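Local coordinates for protein histidine kinase (Paraburkholderia phymatum, PDB 6NB0) that probably transfers the gamma-phosphate of ATP to a histidine side chain, acting as the sensor kinase of a phosphorelay, at residues Arg235-Ala238 with Thr239-Arg242. Residues are numbered along the deposited sequence; the frame is centred on the assembly and turned at random.
Sequences RAQA and THPR
The C-terminal turn of helix 232-238, in an alpha/beta domain whose mixed sheet and covering helices are consistent with the ATP-binding domain of histidine kinases, tightens where A236 and Q237 meet T239 and H240. Carbonyl oxygens left without the usual i+4 partners are taken up by i+3 bonds: T239 N reaches A236 O at 3.1 Å, and H240 N reaches Q237 O at 3.0 Å; P241, four residues after Q237, has no N-H to offer. Threonine suits its place because its hydroxyl folds back onto the same acceptor. With chi1 at 68°, OG1 sits between its own backbone N and carbonyl carbon and donates to A236 O at 2.8 Å, in the carbonyl plane, so two donors grip that oxygen. A238, with only a methyl group, packs against F186 of helix 173-189. The flat H240 ring lies back over the last turn, presenting one face to Q237 CA, which stands 3.8 Å from the ring centroid in a CH-pi contact only 3° off the normal. The long Q237 side chain crosses that of H240 at about a right angle, and its OE1 accepts a bond from W249 N. The other amide atom, Q237 NE2, donates to a water 3.1 Å away, which also hydrogen-bonds H240 ND1 at the ring edge.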
# COMPACT_ATOMS: atom_id res chain seq x y z
N ARG A 235 -3.57 3.88 13.53
CA ARG A 235 -4.43 4.60 14.46
C ARG A 235 -3.74 4.81 15.81
O ARG A 235 -3.83 5.90 16.39
CB ARG A 235 -5.75 3.85 14.64
CG ARG A 235 -6.65 3.96 13.40
CD ARG A 235 -8.01 3.25 13.60
NE ARG A 235 -7.94 1.79 13.51
CZ ARG A 235 -8.06 0.94 14.53
NH1 ARG A 235 -8.21 1.36 15.79
NH2 ARG A 235 -8.02 -0.37 14.30
N ALA A 236 -3.07 3.77 16.33
CA ALA A 236 -2.30 3.91 17.57
C ALA A 236 -1.20 4.96 17.43
O ALA A 236 -1.05 5.83 18.31
CB ALA A 236 -1.70 2.56 17.97
N GLN A 237 -0.41 4.88 16.35
CA GLN A 237 0.68 5.84 16.15
C GLN A 237 0.16 7.26 16.10
O GLN A 237 0.85 8.19 16.55
CB GLN A 237 1.47 5.51 14.87
CG GLN A 237 2.87 6.14 14.83
CD GLN A 237 2.87 7.61 14.40
OE1 GLN A 237 1.98 8.06 13.68
NE2 GLN A 237 3.86 8.37 14.88
N ALA A 238 -1.07 7.45 15.61
CA ALA A 238 -1.60 8.81 15.46
C ALA A 238 -1.91 9.46 16.81
O ALA A 238 -1.98 10.69 16.87
CB ALA A 238 -2.87 8.81 14.60
N THR A 239 -2.12 8.67 17.87
CA THR A 239 -2.32 9.26 19.19
C THR A 239 -1.01 9.66 19.85
O THR A 239 -1.03 10.28 20.91
CB THR A 239 -3.07 8.30 20.13
OG1 THR A 239 -2.25 7.17 20.44
CG2 THR A 239 -4.39 7.82 19.51
N HIS A 240 0.13 9.32 19.25
CA HIS A 240 1.41 9.60 19.88
C HIS A 240 1.75 11.08 19.76
O HIS A 240 1.41 11.72 18.76
CB HIS A 240 2.55 8.80 19.24
CG HIS A 240 2.45 7.32 19.42
ND1 HIS A 240 3.40 6.46 18.93
CD2 HIS A 240 1.52 6.55 20.04
CE1 HIS A 240 3.06 5.22 19.23
NE2 HIS A 240 1.93 5.25 19.91
N PRO A 241 2.44 11.64 20.75
CA PRO A 241 2.92 13.02 20.65
C PRO A 241 3.81 13.21 19.44
O PRO A 241 4.72 12.42 19.18
CB PRO A 241 3.70 13.22 21.96
CG PRO A 241 3.13 12.24 22.91
CD PRO A 241 2.72 11.05 22.08
N ARG A 242 3.55 14.27 18.69
CA ARG A 242 4.27 14.50 17.45
C ARG A 242 5.54 15.29 17.69
O ARG A 242 5.52 16.33 18.37
CB ARG A 242 3.37 15.20 16.43
CG ARG A 242 2.21 14.31 15.97
CD ARG A 242 1.06 15.14 15.45
NE ARG A 242 1.56 16.12 14.48
CZ ARG A 242 0.87 17.19 14.10
NH1 ARG A 242 -0.32 17.45 14.63
NH2 ARG A 242 1.39 18.02 13.20
O HOH W 1 1.46 10.92 15.90
O HOH W 2 5.82 7.36 17.11
O HOH W 3 -0.84 12.96 17.63